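Long-range contacts in penicillin-binding protein activator LpoA (Escherichia coli, PDB 6DR3), which regulates peptidoglycan synthesis from the outer membrane as an activator essential for penicillin-binding protein 1A, whose transpeptidase activity it stimulates in vitro, this chain being its amino-terminal domain: residues 105-110 / 133-138; 139-144 / 209-214; 147-152 / 176-181; 171-176 / 201-206. All coordinates share one frame; numbering follows the deposited sequence. Where two conformers were deposited one is given.

Interaction 1. Residues 105-110 / 133-138; sequences QQARYW and EPLLGA
Leu135 reaches across to helix 103-117 and sets its CD1 methyl among Gln106, Ala107 and Trp110. Its CG lies beside its own backbone N, anti to the carbonyl carbon (chi1 -44°), which puts the branch point on the helix side. CD1 lies 3.5 Å from Gln106 CB and comes equally close to the backbone N of Ala107, while the Leu135 side chain runs at about a right angle to that of Gln106. CD2 turns to the amide end of Gln106, 4.0 Å from OE1; the other end of that amide, NE2, is hydrogen-bonded to the carbonyl of Leu101. The indole of Trp110 meets Leu135 edge-on, with ring atom CD1 3.9 Å from Leu135 CD1, near the ring plane. One face of this indole is covered by Tyr109, whose CE2 lies over its centre, and beyond the contact the side chain packs on helix 123-132. The contact thus joins a helix of this TPR-like, all-helical domain to the short 3-10 turn leading from helix 123-132 into helix 138-153. Nearer the backbones, Ala107 CB and Leu135 CB pack at 4.1 Å, and Leu136 CD2 adds a looser touch, 4.4 Å from Ala107 CB. No hydrogen bond crosses between the two segments, but the carbonyl of Ala107 accepts one from Gln132 NE2, just before the turn.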
loop_
_atom_site.group_PDB
_atom_site.type_symbol
_atom_site.label_atom_id
_atom_site.label_comp_id
_atom_site.label_asym_id
_atom_site.label_seq_id
_atom_site.Cartn_x
_atom_site.Cartn_y
_atom_site.Cartn_z
ATOM N N GLN A 105 0.841 6.551 7.686
ATOM C CA GLN A 105 1.937 6.984 6.825
ATOM C C GLN A 105 2.714 5.792 6.281
ATOM O O GLN A 105 3.102 5.783 5.105
ATOM C CB GLN A 105 2.866 7.924 7.595
ATOM C CG GLN A 105 2.296 9.313 7.818
ATOM C CD GLN A 105 3.262 10.231 8.544
ATOM O OE1 GLN A 105 4.010 9.797 9.418
ATOM N NE2 GLN A 105 3.254 11.506 8.178
ATOM N N GLN A 106 2.948 4.777 7.114
ATOM C CA GLN A 106 3.622 3.573 6.637
ATOM C C GLN A 106 2.816 2.895 5.536
ATOM O O GLN A 106 3.381 2.440 4.533
ATOM C CB GLN A 106 3.857 2.606 7.796
ATOM C CG GLN A 106 4.868 3.100 8.814
ATOM C CD GLN A 106 5.039 2.148 9.979
ATOM O OE1 GLN A 106 4.686 0.972 9.894
ATOM N NE2 GLN A 106 5.583 2.654 11.080
ATOM N N ALA A 107 1.495 2.817 5.702
ATOM C CA ALA A 107 0.660 2.227 4.661
ATOM C C ALA A 107 0.795 2.998 3.354
ATOM O O ALA A 107 0.845 2.399 2.273
ATOM C CB ALA A 107 -0.800 2.190 5.113
ATOM N N ARG A 108 0.858 4.331 3.434
ATOM C CA ARG A 108 1.043 5.140 2.233
ATOM C C ARG A 108 2.467 5.036 1.705
ATOM O O ARG A 108 2.680 5.083 0.487
ATOM C CB ARG A 108 0.693 6.598 2.526
ATOM C CG ARG A 108 -0.792 6.850 2.721
ATOM C CD ARG A 108 -1.029 8.170 3.432
ATOM N NE ARG A 108 -0.418 9.294 2.724
ATOM C CZ ARG A 108 -0.141 10.471 3.282
ATOM N NH1 ARG A 108 -0.409 10.686 4.563
ATOM N NH2 ARG A 108 0.414 11.435 2.558
ATOM N N TYR A 109 3.451 4.911 2.596
ATOM C CA TYR A 109 4.822 4.671 2.160
ATOM C C TYR A 109 4.905 3.417 1.299
ATOM O O TYR A 109 5.483 3.433 0.206
ATOM C CB TYR A 109 5.744 4.556 3.377
ATOM C CG TYR A 109 7.097 3.957 3.065
ATOM C CD1 TYR A 109 8.156 4.756 2.657
ATOM C CD2 TYR A 109 7.315 2.589 3.180
ATOM C CE1 TYR A 109 9.394 4.211 2.372
ATOM C CE2 TYR A 109 8.546 2.034 2.896
ATOM C CZ TYR A 109 9.582 2.849 2.489
ATOM O OH TYR A 109 10.814 2.300 2.211
ATOM N N TRP A 110 4.326 2.315 1.777
ATOM C CA TRP A 110 4.367 1.076 1.007
ATOM C C TRP A 110 3.506 1.163 -0.246
ATOM O O TRP A 110 3.854 0.569 -1.273
ATOM C CB TRP A 110 3.928 -0.098 1.879
ATOM C CG TRP A 110 4.906 -0.399 2.971
ATOM C CD1 TRP A 110 4.725 -0.213 4.308
ATOM C CD2 TRP A 110 6.228 -0.924 2.813
ATOM N NE1 TRP A 110 5.850 -0.599 4.996
ATOM C CE2 TRP A 110 6.788 -1.040 4.100
ATOM C CE3 TRP A 110 6.993 -1.314 1.709
ATOM C CZ2 TRP A 110 8.076 -1.528 4.314
ATOM C CZ3 TRP A 110 8.270 -1.799 1.923
ATOM C CH2 TRP A 110 8.799 -1.901 3.214
ATOM N N GLU A 133 0.315 -5.115 4.155
ATOM C CA GLU A 133 -0.919 -5.806 4.520
ATOM C C GLU A 133 -1.271 -5.689 5.998
ATOM O O GLU A 133 -2.450 -5.437 6.302
ATOM C CB GLU A 133 -0.820 -7.279 4.094
ATOM C CG GLU A 133 -2.042 -8.122 4.441
ATOM C CD GLU A 133 -2.049 -8.594 5.886
ATOM O OE1 GLU A 133 -0.956 -8.810 6.449
ATOM O OE2 GLU A 133 -3.148 -8.739 6.459
ATOM N N PRO A 134 -0.347 -5.856 6.948
ATOM C CA PRO A 134 -0.738 -5.741 8.364
ATOM C C PRO A 134 -1.241 -4.357 8.742
ATOM O O PRO A 134 -1.912 -4.217 9.771
ATOM C CB PRO A 134 0.553 -6.092 9.121
ATOM C CG PRO A 134 1.426 -6.781 8.124
ATOM C CD PRO A 134 1.079 -6.190 6.800
ATOM N N LEU A 135 -0.935 -3.333 7.948
ATOM C CA LEU A 135 -1.340 -1.967 8.254
ATOM C C LEU A 135 -2.734 -1.625 7.742
ATOM O O LEU A 135 -3.267 -0.572 8.106
ATOM C CB LEU A 135 -0.332 -0.980 7.653
ATOM C CG LEU A 135 1.150 -1.327 7.830
ATOM C CD1 LEU A 135 2.031 -0.315 7.110
ATOM C CD2 LEU A 135 1.523 -1.408 9.302
ATOM N N LEU A 136 -3.338 -2.482 6.924
ATOM C CA LEU A 136 -4.591 -2.172 6.248
ATOM C C LEU A 136 -5.778 -2.716 7.033
ATOM O O LEU A 136 -5.695 -3.785 7.646
ATOM C CB LEU A 136 -4.600 -2.761 4.835
ATOM C CG LEU A 136 -3.473 -2.316 3.904
ATOM C CD1 LEU A 136 -3.498 -3.135 2.618
ATOM C CD2 LEU A 136 -3.587 -0.832 3.600
ATOM N N GLY A 137 -6.881 -1.972 7.004
ATOM C CA GLY A 137 -8.113 -2.461 7.583
ATOM C C GLY A 137 -8.678 -3.637 6.812
ATOM O O GLY A 137 -8.326 -3.896 5.661
ATOM N N ALA A 138 -9.588 -4.360 7.473
ATOM C CA ALA A 138 -10.117 -5.600 6.910
ATOM C C ALA A 138 -10.670 -5.394 5.506
ATOM O O ALA A 138 -10.450 -6.226 4.618
ATOM C CB ALA A 138 -11.200 -6.166 7.830
#

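Interaction 2. Residues 139-144 / 209-214; sequences KEKQQN and AKMLPT
Helix 138-153 brings Gln142 closest to Met211, their CA atoms 7.0 Å apart, where the chain leaves helix 207-210 and turns extended (Met211 phi -146°). The Gln142 side chain starts with CG anti to the backbone N and bends at chi2 (70°), carrying its amide to this loop. There NE2 donates to Leu212 O at 3.0 Å, from above the carbonyl plane and with a moderately bent N-H...O line of 150°. A water bridges the same two groups, donating to Gln142 OE1 and to Leu212 O, so that the carbonyl is gripped by two donors. In this TPR-like domain the loop between helices 207-210 and 214-217 packs back on helix 138-153. Asp146 makes the link double: its OD1 accepts from Gln142 NE2 and from the backbone N of Thr214, the first residue after the N-cap Pro213. Met211 lies obliquely across Gln142, with CG 3.0 Å from Gln142 OE1, a tight approach. Its SD settles against the helix, 4.0 Å from Lys141 CB and as far from Gln142 CB.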
loop_
_atom_site.group_PDB
_atom_site.type_symbol
_atom_site.label_atom_id
_atom_site.label_comp_id
_atom_site.label_asym_id
_atom_site.label_seq_id
_atom_site.Cartn_x
_atom_site.Cartn_y
_atom_site.Cartn_z
ATOM N N LYS A 139 -11.394 -4.296 5.282
ATOM C CA LYS A 139 -12.000 -4.054 3.978
ATOM C C LYS A 139 -10.985 -3.636 2.920
ATOM O O LYS A 139 -11.322 -3.642 1.732
ATOM C CB LYS A 139 -13.096 -2.991 4.102
ATOM C CG LYS A 139 -14.311 -3.469 4.888
ATOM C CD LYS A 139 -15.480 -2.501 4.788
ATOM C CE LYS A 139 -16.713 -3.063 5.479
ATOM N NZ LYS A 139 -17.894 -2.161 5.374
ATOM N N GLU A 140 -9.762 -3.284 3.313
ATOM C CA GLU A 140 -8.707 -2.953 2.364
ATOM C C GLU A 140 -7.689 -4.071 2.192
ATOM O O GLU A 140 -6.806 -3.954 1.336
ATOM C CB GLU A 140 -7.978 -1.674 2.801
ATOM C CG GLU A 140 -8.809 -0.394 2.700
ATOM C CD GLU A 140 -9.881 -0.299 3.769
ATOM O OE1 GLU A 140 -11.078 -0.235 3.416
ATOM O OE2 GLU A 140 -9.527 -0.293 4.966
ATOM N N LYS A 141 -7.793 -5.151 2.973
ATOM C CA LYS A 141 -6.825 -6.239 2.870
ATOM C C LYS A 141 -7.030 -7.057 1.602
ATOM O O LYS A 141 -6.059 -7.409 0.923
ATOM C CB LYS A 141 -6.922 -7.149 4.095
ATOM C CG LYS A 141 -6.365 -6.557 5.375
ATOM C CD LYS A 141 -6.470 -7.559 6.518
ATOM C CE LYS A 141 -6.009 -6.962 7.839
ATOM N NZ LYS A 141 -4.592 -6.515 7.793
ATOM N N GLN A 142 -8.285 -7.386 1.274
ATOM C CA GLN A 142 -8.551 -8.271 0.141
ATOM C C GLN A 142 -7.924 -7.730 -1.135
ATOM O O GLN A 142 -7.319 -8.480 -1.912
ATOM C CB GLN A 142 -10.059 -8.445 -0.039
ATOM C CG GLN A 142 -10.444 -9.504 -1.062
ATOM C CD GLN A 142 -10.141 -10.906 -0.580
ATOM O OE1 GLN A 142 -10.799 -11.415 0.325
ATOM N NE2 GLN A 142 -9.139 -11.535 -1.179
ATOM N N GLN A 143 -8.070 -6.425 -1.366
ATOM C CA GLN A 143 -7.435 -5.766 -2.501
ATOM C C GLN A 143 -5.931 -6.022 -2.516
ATOM O O GLN A 143 -5.352 -6.367 -3.554
ATOM C CB GLN A 143 -7.755 -4.270 -2.428
ATOM C CG GLN A 143 -6.897 -3.374 -3.281
ATOM C CD GLN A 143 -5.705 -2.799 -2.541
ATOM O OE1 GLN A 143 -5.699 -2.701 -1.312
ATOM N NE2 GLN A 143 -4.684 -2.408 -3.292
ATOM N N ASN A 144 -5.282 -5.870 -1.360
ATOM C CA ASN A 144 -3.853 -6.145 -1.259
ATOM C C ASN A 144 -3.555 -7.623 -1.494
ATOM O O ASN A 144 -2.615 -7.970 -2.221
ATOM C CB ASN A 144 -3.348 -5.699 0.117
ATOM C CG ASN A 144 -1.935 -6.167 0.410
ATOM O OD1 ASN A 144 -1.695 -7.357 0.623
ATOM N ND2 ASN A 144 -0.995 -5.232 0.441
ATOM N N ALA A 209 -4.325 -17.181 3.953
ATOM C CA ALA A 209 -4.958 -18.358 4.540
ATOM C C ALA A 209 -6.272 -17.991 5.213
ATOM O O ALA A 209 -7.251 -18.743 5.136
ATOM C CB ALA A 209 -4.011 -19.019 5.542
ATOM N N LYS A 210 -6.308 -16.837 5.882
ATOM C CA LYS A 210 -7.527 -16.353 6.514
ATOM C C LYS A 210 -8.450 -15.648 5.531
ATOM O O LYS A 210 -9.647 -15.523 5.805
ATOM C CB LYS A 210 -7.176 -15.388 7.650
ATOM C CG LYS A 210 -6.078 -15.885 8.578
ATOM C CD LYS A 210 -5.687 -14.813 9.583
ATOM C CE LYS A 210 -4.180 -14.630 9.642
ATOM N NZ LYS A 210 -3.797 -13.435 10.441
ATOM N N MET A 211 -7.917 -15.192 4.397
ATOM C CA MET A 211 -8.678 -14.403 3.427
ATOM C C MET A 211 -8.139 -14.775 2.042
ATOM O O MET A 211 -7.208 -14.147 1.536
ATOM C CB MET A 211 -8.539 -12.915 3.719
ATOM C CG MET A 211 -9.548 -12.027 3.020
ATOM S SD MET A 211 -9.361 -10.281 3.454
ATOM C CE MET A 211 -9.675 -10.306 5.219
ATOM N N LEU A 212 -8.734 -15.804 1.449
ATOM C CA LEU A 212 -8.181 -16.379 0.232
ATOM C C LEU A 212 -8.235 -15.366 -0.909
ATOM O O LEU A 212 -9.186 -14.579 -0.997
ATOM C CB LEU A 212 -8.950 -17.640 -0.163
ATOM C CG LEU A 212 -8.614 -18.922 0.598
ATOM C CD1 LEU A 212 -9.637 -19.999 0.278
ATOM C CD2 LEU A 212 -7.210 -19.399 0.252
ATOM N N PRO A 213 -7.244 -15.353 -1.798
ATOM C CA PRO A 213 -7.347 -14.516 -2.994
ATOM C C PRO A 213 -8.649 -14.793 -3.734
ATOM O O PRO A 213 -9.024 -15.951 -3.945
ATOM C CB PRO A 213 -6.123 -14.919 -3.821
ATOM C CG PRO A 213 -5.145 -15.430 -2.823
ATOM C CD PRO A 213 -5.963 -16.083 -1.748
ATOM N N THR A 214 -9.337 -13.719 -4.112
ATOM C CA THR A 214 -10.593 -13.850 -4.843
ATOM C C THR A 214 -10.428 -14.742 -6.068
ATOM O O THR A 214 -11.336 -15.504 -6.420
ATOM C CB THR A 214 -11.095 -12.463 -5.250
ATOM O OG1 THR A 214 -11.356 -11.688 -4.073
ATOM C CG2 THR A 214 -12.368 -12.557 -6.090
HETATM O O HOH W 1 -11.437 -14.096 0.136
#

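Interaction 3. Residues 147-152 / 176-181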
loop_
_atom_site.group_PDB
_atom_site.type_symbol
_atom_site.label_atom_id
_atom_site.label_comp_id
_atom_site.label_asym_id
_atom_site.label_seq_id
_atom_site.Cartn_x
_atom_site.Cartn_y
_atom_site.Cartn_z
ATOM N N ALA A 147 -3.827 -8.499 -5.174
ATOM C CA ALA A 147 -2.673 -8.018 -5.925
ATOM C C ALA A 147 -1.459 -8.905 -5.683
ATOM O O ALA A 147 -0.696 -9.190 -6.613
ATOM C CB ALA A 147 -2.365 -6.570 -5.549
ATOM N N THR A 148 -1.264 -9.351 -4.440
ATOM C CA THR A 148 -0.187 -10.292 -4.154
ATOM C C THR A 148 -0.341 -11.558 -4.986
ATOM O O THR A 148 0.643 -12.085 -5.518
ATOM C CB THR A 148 -0.162 -10.635 -2.662
ATOM O OG1 THR A 148 -0.088 -9.432 -1.886
ATOM C CG2 THR A 148 1.037 -11.518 -2.331
ATOM N N TRP A 149 -1.572 -12.057 -5.122
ATOM C CA TRP A 149 -1.770 -13.288 -5.877
ATOM C C TRP A 149 -1.525 -13.076 -7.366
ATOM O O TRP A 149 -0.911 -13.926 -8.021
ATOM C CB TRP A 149 -3.173 -13.847 -5.657
ATOM C CG TRP A 149 -3.342 -15.124 -6.402
ATOM C CD1 TRP A 149 -4.182 -15.367 -7.449
ATOM C CD2 TRP A 149 -2.608 -16.334 -6.188
ATOM N NE1 TRP A 149 -4.028 -16.661 -7.888
ATOM C CE2 TRP A 149 -3.067 -17.275 -7.128
ATOM C CE3 TRP A 149 -1.612 -16.716 -5.281
ATOM C CZ2 TRP A 149 -2.565 -18.572 -7.189
ATOM C CZ3 TRP A 149 -1.118 -18.004 -5.343
ATOM C CH2 TRP A 149 -1.595 -18.918 -6.289
ATOM N N GLN A 150 -1.999 -11.961 -7.928
ATOM C CA GLN A 150 -1.759 -11.720 -9.347
ATOM C C GLN A 150 -0.267 -11.685 -9.646
ATOM O O GLN A 150 0.183 -12.233 -10.660
ATOM C CB GLN A 150 -2.421 -10.419 -9.805
ATOM C CG GLN A 150 -2.070 -10.065 -11.256
ATOM C CD GLN A 150 -2.899 -8.931 -11.826
ATOM O OE1 GLN A 150 -2.358 -7.916 -12.270
ATOM N NE2 GLN A 150 -4.213 -9.105 -11.839
ATOM N N ALA A 151 0.518 -11.045 -8.776
ATOM C CA ALA A 151 1.962 -11.006 -8.980
ATOM C C ALA A 151 2.557 -12.407 -8.946
ATOM O O ALA A 151 3.435 -12.738 -9.751
ATOM C CB ALA A 151 2.618 -10.118 -7.922
ATOM N N LEU A 152 2.084 -13.247 -8.026
ATOM C CA LEU A 152 2.585 -14.615 -7.935
ATOM C C LEU A 152 2.195 -15.429 -9.163
ATOM O O LEU A 152 3.038 -16.100 -9.770
ATOM C CB LEU A 152 2.061 -15.273 -6.660
ATOM C CG LEU A 152 2.606 -14.665 -5.367
ATOM C CD1 LEU A 152 1.730 -15.043 -4.183
ATOM C CD2 LEU A 152 4.044 -15.116 -5.138
ATOM N N LEU A 176 4.944 -18.110 -1.530
ATOM C CA LEU A 176 5.623 -18.871 -2.572
ATOM C C LEU A 176 5.235 -20.341 -2.531
ATOM O O LEU A 176 5.242 -21.009 -3.571
ATOM C CB LEU A 176 7.138 -18.714 -2.430
ATOM C CG LEU A 176 7.672 -17.294 -2.639
ATOM C CD1 LEU A 176 9.157 -17.235 -2.325
ATOM C CD2 LEU A 176 7.408 -16.809 -4.059
ATOM N N ASP A 177 4.891 -20.865 -1.353
ATOM C CA ASP A 177 4.409 -22.238 -1.280
ATOM C C ASP A 177 3.058 -22.380 -1.971
ATOM O O ASP A 177 2.829 -23.347 -2.705
ATOM C CB ASP A 177 4.316 -22.688 0.177
ATOM C CG ASP A 177 4.085 -24.178 0.307
ATOM O OD1 ASP A 177 5.075 -24.937 0.268
ATOM O OD2 ASP A 177 2.915 -24.592 0.430
ATOM N N LEU A 178 2.150 -21.424 -1.755
ATOM C CA LEU A 178 0.861 -21.473 -2.435
ATOM C C LEU A 178 1.033 -21.318 -3.939
ATOM O O LEU A 178 0.315 -21.948 -4.724
ATOM C CB LEU A 178 -0.067 -20.389 -1.887
ATOM C CG LEU A 178 -1.489 -20.352 -2.456
ATOM C CD1 LEU A 178 -2.224 -21.659 -2.193
ATOM C CD2 LEU A 178 -2.266 -19.180 -1.875
ATOM N N GLN A 179 1.977 -20.470 -4.356
ATOM C CA GLN A 179 2.313 -20.362 -5.772
ATOM C C GLN A 179 2.640 -21.731 -6.357
ATOM O O GLN A 179 2.151 -22.095 -7.433
ATOM C CB GLN A 179 3.492 -19.403 -5.946
ATOM C CG GLN A 179 3.828 -19.062 -7.388
ATOM C CD GLN A 179 5.096 -18.234 -7.501
ATOM O OE1 GLN A 179 6.101 -18.528 -6.854
ATOM N NE2 GLN A 179 5.050 -17.186 -8.314
ATOM N N ARG A 180 3.470 -22.508 -5.654
ATOM C CA ARG A 180 3.828 -23.839 -6.136
ATOM C C ARG A 180 2.615 -24.759 -6.171
ATOM O O ARG A 180 2.445 -25.538 -7.115
ATOM C CB ARG A 180 4.925 -24.440 -5.257
ATOM C CG ARG A 180 6.329 -23.986 -5.617
ATOM C CD ARG A 180 7.213 -25.169 -5.980
ATOM N NE ARG A 180 6.679 -25.931 -7.107
ATOM C CZ ARG A 180 7.203 -27.066 -7.562
ATOM N NH1 ARG A 180 8.282 -27.583 -6.989
ATOM N NH2 ARG A 180 6.645 -27.687 -8.592
ATOM N N VAL A 181 1.766 -24.696 -5.142
ATOM C CA VAL A 181 0.513 -25.445 -5.172
ATOM C C VAL A 181 -0.253 -25.122 -6.444
ATOM O O VAL A 181 -0.856 -26.003 -7.070
ATOM C CB VAL A 181 -0.321 -25.142 -3.911
ATOM C CG1 VAL A 181 -1.710 -25.770 -4.006
ATOM C CG2 VAL A 181 0.401 -25.640 -2.667
#
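Trp149 is the first side chain of helix 138-153 to touch helix 170-185 here: CG is anti to the backbone N (chi1 -178°), and the indole beyond it reaches the second helix. Its CZ3 atom comes 3.7 Å from Leu178 CG, the two side chains crossing at about a right angle. The indole edge also meets backbone, with Leu178 O in the ring plane and 3.9 Å from CH2. The axes of segments 147-152 and 176-181 approach to 10.4 Å at 56°, joining helix 138-153 to helix 170-185 in an all-helical domain with TPR-like motifs. Trp182, also on helix 170-185, stacks edge-to-face with Trp149. At Leu152 the contact turns polar: Gln179, its chain extended, donates from NE2 to Leu152 O at 2.7 Å with an N-H...O angle of 160°, the acceptor lying in the plane of the glutamine amide. This carbonyl belongs to the final turn of helix 138-153. Leu152 CD2 meanwhile packs against Leu176 CD2 at 3.9 Å.

Interaction 4. Residues 171-176 / 201-206; sequences ILQGWL and KRYPNN
The type I beta turn Tyr203 to Asn206, which links helix 189-202 to helix 207-210, packs both of its end side chains onto helix 170-185. Tyr203, the first residue to leave helix 189-202, lays its ring flat on the backbone of Gly174: Gly174 CA stands 3.5 Å from the ring centroid and only 4° off the normal, a well-centred CH-pi contact. Having no side chain, Gly174 lets the aromatic ring lie directly on the helix. The phenol OH extends past it to Gln173 CG at 3.9 Å. In this helical, TPR-like domain the helix leading into the turn is held to helix 170-185 by Trp199, whose NE1 donates to the carbonyl of Gly174, and by the salt bridge of Arg202 with Asp177. At the other end of the turn, Asn206 has CG anti to the backbone N (chi1 -170°), and its amide stands steeply on the indole of Trp175, the two planes 77° apart. Its OD1 sits 3.3 Å above one face of the indole, displaced toward the rim, with Trp175 CE2 its nearest atom. The same oxygen caps helix 207-210 by accepting from the backbone N of Gly208, so Asn206 works as an N-cap while it leans on the tryptophan. ND2 lies 3.1 Å from Ile171 O, close but not hydrogen-bonded, with Trp175 CD1 at 3.6 Å and Ile171 CG2 at 3.8 Å.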
loop_
_atom_site.group_PDB
_atom_site.type_symbol
_atom_site.label_atom_id
_atom_site.label_comp_id
_atom_site.label_asym_id
_atom_site.label_seq_id
_atom_site.Cartn_x
_atom_site.Cartn_y
_atom_site.Cartn_z
ATOM N N ILE A 171 6.025 -15.154 5.871
ATOM C CA ILE A 171 4.823 -14.855 5.100
ATOM C C ILE A 171 5.109 -14.991 3.607
ATOM O O ILE A 171 4.340 -15.611 2.863
ATOM C CB ILE A 171 4.283 -13.458 5.458
ATOM C CG1 ILE A 171 3.686 -13.486 6.872
ATOM C CG2 ILE A 171 3.234 -12.995 4.434
ATOM C CD1 ILE A 171 3.171 -12.144 7.373
ATOM N N LEU A 172 6.225 -14.419 3.149
ATOM C CA LEU A 172 6.606 -14.573 1.749
ATOM C C LEU A 172 6.837 -16.038 1.407
ATOM O O LEU A 172 6.417 -16.508 0.344
ATOM C CB LEU A 172 7.856 -13.744 1.451
ATOM C CG LEU A 172 8.393 -13.817 0.018
ATOM C CD1 LEU A 172 7.335 -13.396 -0.991
ATOM C CD2 LEU A 172 9.638 -12.956 -0.119
ATOM N N GLN A 173 7.501 -16.780 2.297
ATOM C CA GLN A 173 7.684 -18.208 2.067
ATOM C C GLN A 173 6.343 -18.911 1.914
ATOM O O GLN A 173 6.180 -19.771 1.043
ATOM C CB GLN A 173 8.484 -18.831 3.213
ATOM C CG GLN A 173 8.844 -20.294 2.979
ATOM C CD GLN A 173 9.515 -20.940 4.175
ATOM O OE1 GLN A 173 9.422 -20.448 5.299
ATOM N NE2 GLN A 173 10.200 -22.054 3.935
ATOM N N GLY A 174 5.369 -18.556 2.754
ATOM C CA GLY A 174 4.044 -19.141 2.625
ATOM C C GLY A 174 3.387 -18.798 1.304
ATOM O O GLY A 174 2.739 -19.644 0.684
ATOM N N TRP A 175 3.539 -17.549 0.854
ATOM C CA TRP A 175 2.983 -17.155 -0.435
ATOM C C TRP A 175 3.620 -17.944 -1.571
ATOM O O TRP A 175 2.926 -18.400 -2.485
ATOM C CB TRP A 175 3.176 -15.657 -0.661
ATOM C CG TRP A 175 2.132 -14.796 -0.016
ATOM C CD1 TRP A 175 2.327 -13.861 0.960
ATOM C CD2 TRP A 175 0.729 -14.787 -0.304
ATOM N NE1 TRP A 175 1.134 -13.270 1.295
ATOM C CE2 TRP A 175 0.136 -13.820 0.534
ATOM C CE3 TRP A 175 -0.084 -15.501 -1.188
ATOM C CZ2 TRP A 175 -1.230 -13.551 0.515
ATOM C CZ3 TRP A 175 -1.441 -15.231 -1.207
ATOM C CH2 TRP A 175 -1.999 -14.266 -0.362
ATOM N N LEU A 176 4.944 -18.110 -1.530
ATOM C CA LEU A 176 5.623 -18.871 -2.572
ATOM C C LEU A 176 5.235 -20.341 -2.531
ATOM O O LEU A 176 5.242 -21.009 -3.571
ATOM C CB LEU A 176 7.138 -18.714 -2.430
ATOM C CG LEU A 176 7.672 -17.294 -2.639
ATOM C CD1 LEU A 176 9.157 -17.235 -2.325
ATOM C CD2 LEU A 176 7.408 -16.809 -4.059
ATOM N N LYS A 201 -3.663 -24.908 6.275
ATOM C CA LYS A 201 -3.227 -25.541 7.512
ATOM C C LYS A 201 -1.709 -25.600 7.629
ATOM O O LYS A 201 -1.195 -25.843 8.725
ATOM C CB LYS A 201 -3.816 -26.950 7.611
ATOM C CG LYS A 201 -5.297 -26.958 7.950
ATOM C CD LYS A 201 -5.954 -28.292 7.635
ATOM C CE LYS A 201 -7.378 -28.338 8.173
ATOM N NZ LYS A 201 -8.163 -29.481 7.626
ATOM N N ARG A 202 -0.985 -25.384 6.528
ATOM C CA ARG A 202 0.469 -25.283 6.594
ATOM C C ARG A 202 0.909 -23.910 7.082
ATOM O O ARG A 202 1.829 -23.805 7.900
ATOM C CB ARG A 202 1.086 -25.556 5.221
ATOM C CG ARG A 202 1.373 -27.011 4.928
ATOM C CD ARG A 202 2.461 -27.133 3.871
ATOM N NE ARG A 202 2.081 -26.544 2.592
ATOM C CZ ARG A 202 1.238 -27.100 1.727
ATOM N NH1 ARG A 202 0.661 -28.263 2.000
ATOM N NH2 ARG A 202 0.964 -26.485 0.585
ATOM N N TYR A 203 0.269 -22.853 6.587
ATOM C CA TYR A 203 0.625 -21.475 6.916
ATOM C C TYR A 203 -0.625 -20.764 7.418
ATOM O O TYR A 203 -1.136 -19.842 6.771
ATOM C CB TYR A 203 1.227 -20.764 5.705
ATOM C CG TYR A 203 2.539 -21.359 5.237
ATOM C CD1 TYR A 203 3.741 -20.994 5.830
ATOM C CD2 TYR A 203 2.576 -22.286 4.202
ATOM C CE1 TYR A 203 4.941 -21.535 5.407
ATOM C CE2 TYR A 203 3.774 -22.832 3.773
ATOM C CZ TYR A 203 4.952 -22.453 4.379
ATOM O OH TYR A 203 6.148 -22.988 3.958
ATOM N N PRO A 204 -1.146 -21.173 8.575
ATOM C CA PRO A 204 -2.394 -20.569 9.072
ATOM C C PRO A 204 -2.272 -19.091 9.401
ATOM O O PRO A 204 -3.299 -18.406 9.483
ATOM C CB PRO A 204 -2.711 -21.398 10.323
ATOM C CG PRO A 204 -1.388 -21.934 10.764
ATOM C CD PRO A 204 -0.617 -22.187 9.503
ATOM N N ASN A 205 -1.057 -18.576 9.597
ATOM C CA ASN A 205 -0.871 -17.159 9.877
ATOM C C ASN A 205 -0.818 -16.307 8.616
ATOM O O ASN A 205 -0.926 -15.080 8.713
ATOM C CB ASN A 205 0.414 -16.944 10.682
ATOM C CG ASN A 205 0.570 -15.511 11.159
ATOM O OD1 ASN A 205 -0.414 -14.839 11.472
ATOM N ND2 ASN A 205 1.808 -15.032 11.207
ATOM N N ASN A 206 -0.657 -16.915 7.447
ATOM C CA ASN A 206 -0.560 -16.143 6.219
ATOM C C ASN A 206 -1.861 -15.385 5.984
ATOM O O ASN A 206 -2.948 -15.971 6.121
ATOM C CB ASN A 206 -0.260 -17.063 5.036
ATOM C CG ASN A 206 0.097 -16.296 3.778
ATOM O OD1 ASN A 206 -0.778 -15.787 3.076
ATOM N ND2 ASN A 206 1.390 -16.214 3.484
#

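Interactions 1 and 2 meet through Lys141, whose NZ makes a salt bridge with Glu133 OE2 (3.0 Å) and a hydrogen bond with Leu136 O (2.9 Å). Helix 138-153 carries both interactions 2 and 3, and Pro213 CB of the former packs on Trp149 CB of the latter at 3.6 Å. Interactions 3 and 4 share Leu176 and are joined by the salt bridge from Asp177 OD2 to Arg202 NH2 (2.7 Å) and by Leu152 CD1 on Trp175 CE3 (3.5 Å). Both are nested in the chain closed by interaction 2, whose Pro213 CG lies 4.0 Å from Trp175 CZ3 of interaction 4. Interaction 1 touches neither 3 nor 4 (nearest atoms about 6 and 5 Å).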